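Local coordinates for Tll0287 protein (Thermosynechococcus elongatus, PDB 5B82), which binds a covalently attached heme c in a PAS-like domain and probably takes part in redox chemistry or sensing, its exact role being unsettled, at residues L41-M44 with R45-L48; G72-A75 with K76-A79; Y93-P96 with N97-P100; H145-K148 with N149-P152; D113-H116 with H117-A120. All coordinates share one frame; numbering follows the deposited sequence.

Interaction 1 of 5, residues L41-M44 with R45-L48; sequences LDQM and RIGL. With HEC (heme c), chain B.
Asp42 and Arg45 stand one helical turn apart and meet through a single water rather than directly. The water donates to Asp42 OD1 at 2.7 Å and accepts from Arg45 NE at 2.9 Å, lying at the edge of the guanidinium group and in its plane. The two charges remain separated, Asp42 OD1 being 4.7 Å from Arg45 NE, yet they share a second partner: the hydroxyl of Tyr176 is hydrogen-bonded both to Asp42 OD1 and to Arg45 NH2, which also bonds Gln88 OE1. This is the tight, buried side. A bend at chi3 (-46°) turns the Arg45 guanidinium over the heme, and the CHB carbon of the macrocycle sits 3.6 Å above its plane, offset toward the rim. Lower down the chain, Arg45 CD rests on heme C2B at 3.4 Å. With one face against the porphyrin and its nitrogens bonded at the edge, the group is probably kept from turning. The other flanks are looser. Ile46 CD1 approaches Asp42 OD2 at 3.7 Å, while Gln43 beside it is exposed. Met44 and Leu48 run side by side in the same direction, Met44 CE touching Leu48 CD1 at 4.0 Å, and Met44 also leans on Pro70 and Gln74 of helix 69-82. Beneath these side chains the backbone keeps regular bonds, such as Ile46 N to Asp42 O at 3.0 Å. A helix that turns a buried arginine on to the porphyrin thus forms one wall of the heme pocket of this PAS-like domain.

Interaction 2 of 5, residues G72-A75 with K76-A79; sequences GKQA and KEIA
Ile78 lays its CD1 methyl against the CG methylene of Gln74, 3.8 Å away, so that the two chains cross at a slant with the i to i+4 spacing of an alpha-helix. With CG1 set beside the backbone N (chi1 -63°), Ile78 also packs over the Gln74 carbonyl: CG1 comes within 3.1 Å of Gln74 O, the same oxygen that accepts Ile78 N at 2.9 Å. Cutting Ile78 back to an alanine would probably open a gap beside the Gln74 methylene, leaving its chain held from the side of helix 28-49. Further round the helix, Glu77 is bonded through its backbone N to Lys73 O at 3.0 Å, again i to i+4, and its CG lies close over that oxygen. Its carboxylate is less firmly placed: OE1 is 3.5 Å from Gln74 NE2, with amide and carboxylate planes 80° apart, and Glu77 OE2 stays 4.3 Å from Lys73 NZ, too far for a salt bridge. Gln74 also meets Leu41 and Met44 of helix 28-49, while Ala75 and Ala79 lie on Val86 of strand 85-89. The chemistry implies a turn carried by its main-chain bonds, with the Lys73–Glu77 pair adding probably only a mild attraction at the surface.

Interaction 3 of 5, residues Y93-P96 with N97-P100; sequences YRNP and NHAP. With HEC (heme c), chain B.
His98 and Asn95 close together on one oxygen of a heme propionate. His98 ND1 donates to heme O2A at 2.6 Å, nearly straight at 166°, with the oxygen in the plane of the ring at its edge. Asn95 N reaches the same atom at 3.0 Å, and Arg94 N adds a weak bond to it while giving its better one, 2.7 Å, to heme O1A. So many N-H groups would probably help to hold the carboxylate in its charged form. The Asn95 side chain divides its work: ND2 donates to heme O1D of the other propionate at 3.0 Å, and OD1 accepts Asn97 N at 2.8 Å in an Asx turn. A leucine at Asn95 would remove this amide and is likely to leave the second propionate without that donor and Asn97 N without its acceptor. One residue farther on, His98 N donates to Asn95 O at 2.9 Å, from above the carbonyl plane, closing a short 3-10 turn. Packing flanks this polar cluster: Asn95 CG lies over one face of the imidazole, and Tyr93, whose CG is set between backbone N and carbonyl carbon (chi1 50°), thereby turns a ring face to Ala99 CB in a CH-pi contact, 3.9 Å from the ring centroid. Together with Tyr159 and Arg173, which are also hydrogen-bonded to the heme, this loop forms the propionate end of the heme-binding site.

Interaction 4 of 5, residues H145-K148 with N149-P152; sequences HGAK and NRRP. With HEC (heme c), chain B.
Arg151 NE donates to Lys148 O at 2.9 Å, a bond of 158° that falls on a lone pair in the carbonyl plane and meets the guanidinium at its edge, close to its own plane. The bend at chi3 (-65°) brings the head back over the turn, where it runs alongside the extended Lys148: Arg151 NH2 lies 3.8 Å from Lys148 CG, and the like charges stay apart, with Lys148 NZ 5.4 Å from Arg151 NH2. A salt bridge from Arg151 NH1 to Asp162 fixes the far side of the group and probably offsets part of the local charge. The turn directly follows the CXXCH motif of c-type cytochromes, in which Cys141 and Cys144 hold the heme covalently and His145 ligates iron. His145 NE2 binds it at 2.1 Å, Cys68 SG takes the other axial place, and His145 ND1 is steadied by a hydrogen bond to Ala164 O. Back in the turn, Arg150 N reaches Ala147 O at 3.0 Å from well above the carbonyl plane. Ala147 CB sits over one face of the Arg150 guanidinium, 3.8 Å above its plane and toward the rim. A water accepts from Ala147 N at 2.8 Å and, weakly, from Arg150 NE.

Interaction 5 of 5, residues D113-H116 with H117-A120; sequences DNNH and HLQA
With chi1 of -176°, Asn115 swings its amide beside its own carbonyl and within reach of the backbone N of His117, while His116, its CG placed between backbone N and carbonyl carbon (chi1 70°), brings its ring next to that of His117. The amide uses this position: His117 N donates to Asn115 OD1 at 3.2 Å, a rather bent bond made from above the carbonyl plane, as in an Asx turn. The main chain closes a type I beta turn over the same residues through Leu118 N to Asn115 O at 2.9 Å. Leu118 CB then packs on the amide, 3.5 Å from Asn115 ND2, the two side chains crossing at about a right angle. The imidazoles point the same way and lie obliquely, centroids 4.0 Å apart and planes at 49°, with His117 CD2 over one face of the His116 ring near its rim. Although His116 NE2 and His117 NE2 come within 3.2 Å, the angle is too poor for a hydrogen bond. Farther along, Gln119 NE2 makes a weak bond to His117 O and donates to a water at 3.1 Å, while its OE1 is held by Arg133. The turn thus leads from the end of helix 103-114, whose Gln111 and Phe112 receive Leu118, into outer strand 120-125, with Arg134 of neighbouring strand 128-136 bonding Leu118 O.

Overall arrangement
All five contacts are local. Interaction 1 is partly buried, while the other four are surface contacts. Interactions 1 and 2 are turns of successive helices that pack together, Leu41 CD1 touching Gln74 CB at 3.7 Å; the first turns an arginine to the heme, the second carries loosely paired charges. Interactions 1, 3 and 4 all touch heme c, contributing respectively a covering guanidinium, propionate donors and an iron ligand. Interactions 3 and 4 meet where Arg94 NH1 lies 3.3 Å from His145 CE1. Interaction 5 touches none of the others, its nearest atoms about 7 Å from those of interaction 1, and its Asx-type bond holds a connection between helix and strand instead of a cofactor.

Interaction 1 of 5, residues L41-M44 with R45-L48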
# COMPACT_ATOMS: atom_id res chain seq x y z
N LEU A 41 7.36 -2.23 6.56
CA LEU A 41 5.90 -2.20 6.47
C LEU A 41 5.38 -3.24 5.47
O LEU A 41 4.39 -3.95 5.74
CB LEU A 41 5.44 -0.79 6.08
CG LEU A 41 3.95 -0.50 6.15
CD1 LEU A 41 3.43 -0.74 7.56
CD2 LEU A 41 3.67 0.93 5.70
N ASP A 42 6.06 -3.36 4.33
CA ASP A 42 5.67 -4.31 3.30
C ASP A 42 5.83 -5.76 3.77
O ASP A 42 4.93 -6.60 3.60
CB ASP A 42 6.49 -4.06 2.04
CG ASP A 42 5.88 -4.72 0.82
OD1 ASP A 42 4.68 -4.46 0.56
OD2 ASP A 42 6.58 -5.51 0.15
N GLN A 43 6.97 -6.05 4.38
CA GLN A 43 7.21 -7.39 4.89
C GLN A 43 6.24 -7.72 6.01
O GLN A 43 5.87 -8.88 6.21
CB GLN A 43 8.67 -7.55 5.33
CG GLN A 43 9.65 -7.62 4.16
CD GLN A 43 9.54 -8.92 3.38
OE1 GLN A 43 9.51 -10.01 3.96
NE2 GLN A 43 9.49 -8.82 2.05
N MET A 44 5.81 -6.69 6.73
CA MET A 44 4.80 -6.88 7.77
C MET A 44 3.49 -7.32 7.15
O MET A 44 2.90 -8.31 7.60
CB MET A 44 4.57 -5.61 8.58
CG MET A 44 3.29 -5.65 9.42
SD MET A 44 3.06 -4.08 10.30
CE MET A 44 1.30 -4.13 10.59
N ARG A 45 3.03 -6.60 6.13
CA ARG A 45 1.78 -7.03 5.50
C ARG A 45 1.89 -8.46 4.98
O ARG A 45 1.01 -9.30 5.23
CB ARG A 45 1.35 -6.12 4.36
CG ARG A 45 -0.13 -6.32 3.99
CD ARG A 45 -0.40 -6.00 2.53
NE ARG A 45 0.22 -4.74 2.13
CZ ARG A 45 -0.31 -3.54 2.34
NH1 ARG A 45 -1.48 -3.42 2.94
NH2 ARG A 45 0.35 -2.46 1.93
N ILE A 46 2.97 -8.73 4.25
CA ILE A 46 3.17 -10.06 3.67
C ILE A 46 3.12 -11.13 4.75
O ILE A 46 2.52 -12.20 4.58
CB ILE A 46 4.49 -10.11 2.90
CG1 ILE A 46 4.32 -9.38 1.57
CG2 ILE A 46 4.93 -11.54 2.67
CD1 ILE A 46 5.63 -9.00 0.90
N GLY A 47 3.74 -10.82 5.89
CA GLY A 47 3.75 -11.71 7.03
C GLY A 47 2.37 -11.97 7.59
O GLY A 47 2.04 -13.12 7.90
N LEU A 48 1.56 -10.93 7.74
CA LEU A 48 0.21 -11.13 8.26
C LEU A 48 -0.65 -11.96 7.29
O LEU A 48 -1.39 -12.85 7.70
CB LEU A 48 -0.47 -9.80 8.59
CG LEU A 48 0.18 -9.06 9.76
CD1 LEU A 48 -0.42 -7.67 9.96
CD2 LEU A 48 0.05 -9.89 11.02
FE HEC B . -5.32 -5.68 1.73
CHA HEC B . -6.25 -2.43 2.00
CHB HEC B . -2.73 -4.70 -0.40
CHC HEC B . -4.17 -8.87 1.59
CHD HEC B . -8.09 -6.72 3.47
NA HEC B . -4.66 -3.90 0.89
C1A HEC B . -5.12 -2.66 1.27
C2A HEC B . -4.23 -1.65 0.73
C3A HEC B . -3.26 -2.30 0.07
C4A HEC B . -3.51 -3.71 0.16
CMA HEC B . -2.06 -1.68 -0.67
CAA HEC B . -4.36 -0.12 0.91
CBA HEC B . -4.97 0.56 -0.32
CGA HEC B . -6.46 0.42 -0.30
O1A HEC B . -7.02 -0.23 -1.22
O2A HEC B . -7.11 0.94 0.65
NB HEC B . -3.76 -6.59 0.75
C1B HEC B . -2.78 -6.02 -0.02
C2B HEC B . -1.81 -7.04 -0.37
C3B HEC B . -2.21 -8.19 0.17
C4B HEC B . -3.44 -7.93 0.90
CMB HEC B . -0.56 -6.82 -1.26
CAB HEC B . -1.50 -9.55 0.07
CBB HEC B . -0.13 -9.52 0.81
NC HEC B . -6.03 -7.46 2.38
C1C HEC B . -5.36 -8.66 2.26
C2C HEC B . -6.04 -9.63 3.09
C3C HEC B . -7.19 -9.08 3.50
C4C HEC B . -7.16 -7.68 3.13
CMC HEC B . -5.70 -11.14 3.06
CAC HEC B . -8.32 -9.76 4.32
CBC HEC B . -7.89 -10.36 5.68
ND HEC B . -6.95 -4.75 2.54
C1D HEC B . -7.91 -5.36 3.35
C2D HEC B . -8.68 -4.33 4.03
C3D HEC B . -8.10 -3.01 3.55
C4D HEC B . -7.04 -3.36 2.64
CMD HEC B . -9.84 -4.53 5.02
CAD HEC B . -8.51 -1.58 3.96
CBD HEC B . -7.66 -1.27 5.19
CGD HEC B . -7.81 0.18 5.61
O1D HEC B . -8.92 0.59 6.00
O2D HEC B . -6.80 0.91 5.56
O HOH W 1 2.38 -5.95 0.64

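Interaction 2 of 5, residues G72-A75 with K76-A79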
# COMPACT_ATOMS: atom_id res chain seq x y z
N GLY A 72 -1.93 0.43 7.68
CA GLY A 72 -2.30 1.84 7.64
C GLY A 72 -2.03 2.54 8.96
O GLY A 72 -1.54 3.68 9.00
N LYS A 73 -2.35 1.85 10.06
CA LYS A 73 -2.07 2.41 11.38
C LYS A 73 -0.57 2.67 11.55
O LYS A 73 -0.15 3.76 11.99
CB LYS A 73 -2.58 1.48 12.49
CG LYS A 73 -2.48 2.06 13.89
CD LYS A 73 -3.62 1.58 14.77
CE LYS A 73 -3.37 0.18 15.31
NZ LYS A 73 -2.60 0.19 16.58
N GLN A 74 0.23 1.69 11.17
CA GLN A 74 1.67 1.81 11.29
C GLN A 74 2.20 2.93 10.41
O GLN A 74 3.12 3.66 10.80
CB GLN A 74 2.37 0.50 10.93
CG GLN A 74 3.87 0.60 11.04
CD GLN A 74 4.41 -0.10 12.25
OE1 GLN A 74 4.35 -1.33 12.35
NE2 GLN A 74 4.94 0.67 13.20
N ALA A 75 1.62 3.07 9.23
CA ALA A 75 1.97 4.16 8.33
C ALA A 75 1.74 5.51 9.00
O ALA A 75 2.61 6.40 8.96
CB ALA A 75 1.16 4.05 7.05
N LYS A 76 0.57 5.67 9.63
CA LYS A 76 0.31 6.92 10.36
C LYS A 76 1.33 7.15 11.47
O LYS A 76 1.82 8.27 11.65
CB LYS A 76 -1.11 6.95 10.93
CG LYS A 76 -2.17 7.13 9.87
CD LYS A 76 -3.56 7.22 10.49
CE LYS A 76 -4.63 7.16 9.41
NZ LYS A 76 -6.00 7.28 9.98
N GLU A 77 1.68 6.08 12.18
CA GLU A 77 2.67 6.18 13.26
C GLU A 77 4.05 6.62 12.77
O GLU A 77 4.71 7.44 13.40
CB GLU A 77 2.78 4.85 14.01
CG GLU A 77 1.50 4.46 14.74
CD GLU A 77 1.63 3.15 15.49
OE1 GLU A 77 2.57 2.39 15.20
OE2 GLU A 77 0.78 2.89 16.37
N ILE A 78 4.47 6.07 11.64
CA ILE A 78 5.75 6.42 11.03
C ILE A 78 5.75 7.88 10.57
O ILE A 78 6.70 8.64 10.84
CB ILE A 78 6.04 5.45 9.85
CG1 ILE A 78 6.17 4.02 10.38
CG2 ILE A 78 7.29 5.85 9.10
CD1 ILE A 78 6.31 2.95 9.31
N ALA A 79 4.67 8.26 9.89
CA ALA A 79 4.48 9.62 9.43
C ALA A 79 4.63 10.60 10.59
O ALA A 79 5.37 11.57 10.49
CB ALA A 79 3.12 9.78 8.79

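Interaction 3 of 5, residues Y93-P96 with N97-P100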
# COMPACT_ATOMS: atom_id res chain seq x y z
N TYR A 93 -8.85 1.15 -4.79
CA TYR A 93 -8.66 1.24 -3.35
C TYR A 93 -9.86 0.75 -2.57
O TYR A 93 -10.99 0.78 -3.05
CB TYR A 93 -8.35 2.69 -2.94
CG TYR A 93 -9.35 3.67 -3.52
CD1 TYR A 93 -10.51 3.98 -2.83
CD2 TYR A 93 -9.14 4.25 -4.75
CE1 TYR A 93 -11.43 4.86 -3.36
CE2 TYR A 93 -10.05 5.13 -5.29
CZ TYR A 93 -11.19 5.43 -4.59
OH TYR A 93 -12.09 6.31 -5.13
N ARG A 94 -9.61 0.32 -1.34
CA ARG A 94 -10.65 -0.13 -0.44
C ARG A 94 -11.00 1.02 0.50
O ARG A 94 -12.17 1.36 0.67
CB ARG A 94 -10.16 -1.34 0.35
CG ARG A 94 -11.12 -1.87 1.39
CD ARG A 94 -10.90 -3.37 1.52
NE ARG A 94 -11.36 -4.05 0.32
CZ ARG A 94 -11.14 -5.33 0.04
NH1 ARG A 94 -10.43 -6.09 0.87
NH2 ARG A 94 -11.61 -5.86 -1.08
N ASN A 95 -9.98 1.60 1.10
CA ASN A 95 -10.14 2.76 1.97
C ASN A 95 -10.04 4.03 1.12
O ASN A 95 -9.04 4.25 0.43
CB ASN A 95 -9.07 2.72 3.06
CG ASN A 95 -9.21 3.84 4.07
OD1 ASN A 95 -9.61 4.96 3.74
ND2 ASN A 95 -8.86 3.55 5.32
N PRO A 96 -11.08 4.88 1.17
CA PRO A 96 -11.08 6.09 0.34
C PRO A 96 -9.90 7.03 0.62
O PRO A 96 -9.61 7.89 -0.21
CB PRO A 96 -12.42 6.76 0.67
CG PRO A 96 -12.81 6.19 1.98
CD PRO A 96 -12.31 4.78 1.98
N ASN A 97 -9.23 6.86 1.76
CA ASN A 97 -8.07 7.69 2.06
C ASN A 97 -6.85 7.32 1.21
O ASN A 97 -5.82 8.00 1.24
CB ASN A 97 -7.71 7.59 3.55
CG ASN A 97 -6.63 8.58 3.96
OD1 ASN A 97 -6.74 9.78 3.68
ND2 ASN A 97 -5.58 8.09 4.61
N HIS A 98 -6.98 6.24 0.45
CA HIS A 98 -5.88 5.71 -0.32
C HIS A 98 -6.03 5.96 -1.83
O HIS A 98 -5.34 5.34 -2.63
CB HIS A 98 -5.73 4.21 -0.02
CG HIS A 98 -5.44 3.92 1.42
ND1 HIS A 98 -5.74 2.72 2.02
CD2 HIS A 98 -4.87 4.69 2.38
CE1 HIS A 98 -5.37 2.75 3.28
NE2 HIS A 98 -4.84 3.94 3.53
N ALA A 99 -6.91 6.88 -2.21
CA ALA A 99 -7.09 7.20 -3.62
C ALA A 99 -5.91 8.02 -4.13
O ALA A 99 -5.22 8.68 -3.36
CB ALA A 99 -8.40 7.97 -3.85
N PRO A 100 -5.66 7.96 -5.44
CA PRO A 100 -4.67 8.90 -5.98
C PRO A 100 -5.21 10.32 -5.81
O PRO A 100 -6.42 10.52 -5.95
CB PRO A 100 -4.60 8.52 -7.46
CG PRO A 100 -5.04 7.06 -7.49
CD PRO A 100 -6.12 7.00 -6.45
FE HEC B . -5.32 -5.68 1.73
CHA HEC B . -6.25 -2.43 2.00
CHB HEC B . -2.73 -4.70 -0.40
CHC HEC B . -4.17 -8.87 1.59
CHD HEC B . -8.09 -6.72 3.47
NA HEC B . -4.66 -3.90 0.89
C1A HEC B . -5.12 -2.66 1.27
C2A HEC B . -4.23 -1.65 0.73
C3A HEC B . -3.26 -2.30 0.07
C4A HEC B . -3.51 -3.71 0.16
CMA HEC B . -2.06 -1.68 -0.67
CAA HEC B . -4.36 -0.12 0.91
CBA HEC B . -4.97 0.56 -0.32
CGA HEC B . -6.46 0.42 -0.30
O1A HEC B . -7.02 -0.23 -1.22
O2A HEC B . -7.11 0.94 0.65
NB HEC B . -3.76 -6.59 0.75
C1B HEC B . -2.78 -6.02 -0.02
C2B HEC B . -1.81 -7.04 -0.37
C3B HEC B . -2.21 -8.19 0.17
C4B HEC B . -3.44 -7.93 0.90
CMB HEC B . -0.56 -6.82 -1.26
CAB HEC B . -1.50 -9.55 0.07
CBB HEC B . -0.13 -9.52 0.81
NC HEC B . -6.03 -7.46 2.38
C1C HEC B . -5.36 -8.66 2.26
C2C HEC B . -6.04 -9.63 3.09
C3C HEC B . -7.19 -9.08 3.50
C4C HEC B . -7.16 -7.68 3.13
CMC HEC B . -5.70 -11.14 3.06
CAC HEC B . -8.32 -9.76 4.32
CBC HEC B . -7.89 -10.36 5.68
ND HEC B . -6.95 -4.75 2.54
C1D HEC B . -7.91 -5.36 3.35
C2D HEC B . -8.68 -4.33 4.03
C3D HEC B . -8.10 -3.01 3.55
C4D HEC B . -7.04 -3.36 2.64
CMD HEC B . -9.84 -4.53 5.02
CAD HEC B . -8.51 -1.58 3.96
CBD HEC B . -7.66 -1.27 5.19
CGD HEC B . -7.81 0.18 5.61
O1D HEC B . -8.92 0.59 6.00
O2D HEC B . -6.80 0.91 5.56

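Interaction 4 of 5, residues H145-K148 with N149-P152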
# COMPACT_ATOMS: atom_id res chain seq x y z
N HIS A 145 -8.85 -9.63 -1.75
CA HIS A 145 -8.77 -8.76 -2.91
C HIS A 145 -8.92 -9.56 -4.21
O HIS A 145 -8.62 -9.06 -5.29
CB HIS A 145 -7.43 -8.03 -2.93
CG HIS A 145 -7.21 -7.11 -1.76
ND1 HIS A 145 -7.94 -5.96 -1.57
CD2 HIS A 145 -6.32 -7.16 -0.74
CE1 HIS A 145 -7.51 -5.34 -0.48
NE2 HIS A 145 -6.52 -6.05 0.04
N GLY A 146 -9.37 -10.81 -4.08
CA GLY A 146 -9.59 -11.66 -5.23
C GLY A 146 -10.96 -11.42 -5.84
O GLY A 146 -11.35 -10.28 -6.09
N ALA A 147 -11.71 -12.50 -6.07
CA ALA A 147 -13.03 -12.39 -6.69
C ALA A 147 -13.95 -11.50 -5.87
O ALA A 147 -13.98 -11.59 -4.64
CB ALA A 147 -13.66 -13.77 -6.88
N LYS A 148 -14.69 -10.64 -6.57
CA LYS A 148 -15.58 -9.69 -5.92
C LYS A 148 -16.61 -10.42 -5.08
O LYS A 148 -16.94 -10.00 -3.97
CB LYS A 148 -16.29 -8.83 -6.97
CG LYS A 148 -17.21 -7.77 -6.39
CD LYS A 148 -17.92 -6.98 -7.49
CE LYS A 148 -18.87 -5.94 -6.92
NZ LYS A 148 -19.57 -5.20 -8.01
N ASN A 149 -17.10 -11.53 -5.61
CA ASN A 149 -18.12 -12.33 -4.96
C ASN A 149 -17.61 -13.13 -3.76
O ASN A 149 -18.39 -13.69 -3.00
CB ASN A 149 -18.77 -13.26 -5.97
CG ASN A 149 -17.75 -14.08 -6.75
OD1 ASN A 149 -17.38 -15.18 -6.34
ND2 ASN A 149 -17.29 -13.54 -7.87
N ARG A 150 -16.29 -13.18 -3.60
CA ARG A 150 -15.69 -13.97 -2.53
C ARG A 150 -15.05 -13.13 -1.43
O ARG A 150 -14.21 -13.63 -0.67
CB ARG A 150 -14.69 -14.98 -3.09
CG ARG A 150 -15.21 -16.41 -3.10
CD ARG A 150 -15.41 -16.96 -4.51
NE ARG A 150 -14.13 -17.21 -5.18
CZ ARG A 150 -14.02 -17.83 -6.35
NH1 ARG A 150 -15.10 -18.27 -6.98
NH2 ARG A 150 -12.82 -18.01 -6.89
N ARG A 151 -15.45 -11.87 -1.33
CA ARG A 151 -14.95 -10.99 -0.28
C ARG A 151 -15.61 -11.32 1.05
O ARG A 151 -16.83 -11.52 1.12
CB ARG A 151 -15.21 -9.53 -0.64
CG ARG A 151 -14.48 -9.02 -1.88
CD ARG A 151 -14.92 -7.61 -2.22
NE ARG A 151 -16.32 -7.56 -2.62
CZ ARG A 151 -17.08 -6.47 -2.56
NH1 ARG A 151 -16.57 -5.34 -2.11
NH2 ARG A 151 -18.35 -6.52 -2.94
N PRO A 152 -14.80 -11.39 2.12
CA PRO A 152 -15.29 -11.65 3.48
C PRO A 152 -16.40 -10.67 3.89
O PRO A 152 -16.35 -9.50 3.50
CB PRO A 152 -14.04 -11.43 4.34
CG PRO A 152 -12.91 -11.73 3.42
CD PRO A 152 -13.34 -11.25 2.07
FE HEC B . -5.32 -5.68 1.73
CHA HEC B . -6.25 -2.43 2.00
CHB HEC B . -2.73 -4.70 -0.40
CHC HEC B . -4.17 -8.87 1.59
CHD HEC B . -8.09 -6.72 3.47
NA HEC B . -4.66 -3.90 0.89
C1A HEC B . -5.12 -2.66 1.27
C2A HEC B . -4.23 -1.65 0.73
C3A HEC B . -3.26 -2.30 0.07
C4A HEC B . -3.51 -3.71 0.16
CMA HEC B . -2.06 -1.68 -0.67
CAA HEC B . -4.36 -0.12 0.91
CBA HEC B . -4.97 0.56 -0.32
CGA HEC B . -6.46 0.42 -0.30
O1A HEC B . -7.02 -0.23 -1.22
O2A HEC B . -7.11 0.94 0.65
NB HEC B . -3.76 -6.59 0.75
C1B HEC B . -2.78 -6.02 -0.02
C2B HEC B . -1.81 -7.04 -0.37
C3B HEC B . -2.21 -8.19 0.17
C4B HEC B . -3.44 -7.93 0.90
CMB HEC B . -0.56 -6.82 -1.26
CAB HEC B . -1.50 -9.55 0.07
CBB HEC B . -0.13 -9.52 0.81
NC HEC B . -6.03 -7.46 2.38
C1C HEC B . -5.36 -8.66 2.26
C2C HEC B . -6.04 -9.63 3.09
C3C HEC B . -7.19 -9.08 3.50
C4C HEC B . -7.16 -7.68 3.13
CMC HEC B . -5.70 -11.14 3.06
CAC HEC B . -8.32 -9.76 4.32
CBC HEC B . -7.89 -10.36 5.68
ND HEC B . -6.95 -4.75 2.54
C1D HEC B . -7.91 -5.36 3.35
C2D HEC B . -8.68 -4.33 4.03
C3D HEC B . -8.10 -3.01 3.55
C4D HEC B . -7.04 -3.36 2.64
CMD HEC B . -9.84 -4.53 5.02
CAD HEC B . -8.51 -1.58 3.96
CBD HEC B . -7.66 -1.27 5.19
CGD HEC B . -7.81 0.18 5.61
O1D HEC B . -8.92 0.59 6.00
O2D HEC B . -6.80 0.91 5.56
O HOH W 2 -11.39 -15.09 -5.13

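Interaction 5 of 5, residues D113-H116 with H117-A120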
# COMPACT_ATOMS: atom_id res chain seq x y z
N ASP A 113 3.41 0.66 -13.41
CA ASP A 113 2.62 -0.11 -14.37
C ASP A 113 3.39 -0.37 -15.66
O ASP A 113 3.22 -1.42 -16.28
CB ASP A 113 1.30 0.60 -14.67
CG ASP A 113 0.36 -0.25 -15.52
OD1 ASP A 113 -0.19 -1.24 -14.98
OD2 ASP A 113 0.18 0.08 -16.70
N ASN A 114 4.22 0.58 -16.06
CA ASN A 114 4.93 0.47 -17.33
C ASN A 114 6.27 -0.25 -17.27
O ASN A 114 6.84 -0.60 -18.30
CB ASN A 114 5.11 1.84 -17.98
CG ASN A 114 3.82 2.38 -18.56
OD1 ASN A 114 2.96 1.62 -19.00
ND2 ASN A 114 3.67 3.71 -18.56
N ASN A 115 6.77 -0.47 -16.05
CA ASN A 115 8.01 -1.21 -15.85
C ASN A 115 7.87 -2.22 -14.71
O ASN A 115 8.04 -1.88 -13.55
CB ASN A 115 9.16 -0.24 -15.57
CG ASN A 115 10.50 -0.95 -15.44
OD1 ASN A 115 10.62 -2.16 -15.66
ND2 ASN A 115 11.53 -0.19 -15.08
N HIS A 116 7.57 -3.47 -15.04
CA HIS A 116 7.32 -4.45 -13.97
C HIS A 116 8.54 -4.71 -13.08
O HIS A 116 8.40 -5.12 -11.93
CB HIS A 116 6.70 -5.74 -14.51
CG HIS A 116 7.62 -6.59 -15.34
ND1 HIS A 116 8.13 -6.17 -16.54
CD2 HIS A 116 8.09 -7.85 -15.15
CE1 HIS A 116 8.89 -7.12 -17.06
NE2 HIS A 116 8.88 -8.15 -16.23
N HIS A 117 9.73 -4.43 -13.60
CA HIS A 117 10.95 -4.61 -12.82
C HIS A 117 11.17 -3.44 -11.85
O HIS A 117 11.95 -3.54 -10.91
CB HIS A 117 12.16 -4.72 -13.73
CG HIS A 117 12.18 -5.96 -14.57
ND1 HIS A 117 12.69 -7.16 -14.11
CD2 HIS A 117 11.78 -6.18 -15.85
CE1 HIS A 117 12.58 -8.07 -15.06
NE2 HIS A 117 12.03 -7.50 -16.13
N LEU A 118 10.51 -2.31 -12.10
CA LEU A 118 10.73 -1.14 -11.26
C LEU A 118 10.14 -1.35 -9.88
O LEU A 118 8.92 -1.41 -9.73
CB LEU A 118 10.11 0.10 -11.91
CG LEU A 118 10.24 1.41 -11.11
CD1 LEU A 118 11.70 1.80 -10.99
CD2 LEU A 118 9.43 2.50 -11.79
N GLN A 119 10.98 -1.46 -8.85
CA GLN A 119 10.45 -1.69 -7.50
C GLN A 119 10.14 -0.41 -6.74
O GLN A 119 9.17 -0.36 -5.97
CB GLN A 119 11.40 -2.55 -6.68
CG GLN A 119 11.51 -3.98 -7.20
CD GLN A 119 10.15 -4.61 -7.49
OE1 GLN A 119 9.27 -4.66 -6.63
NE2 GLN A 119 9.98 -5.11 -8.72
N ALA A 120 10.96 0.61 -6.93
CA ALA A 120 10.76 1.86 -6.18
C ALA A 120 11.57 2.98 -6.79
O ALA A 120 12.52 2.75 -7.52
CB ALA A 120 11.17 1.67 -4.72
O HOH W 3 7.35 -6.56 -9.45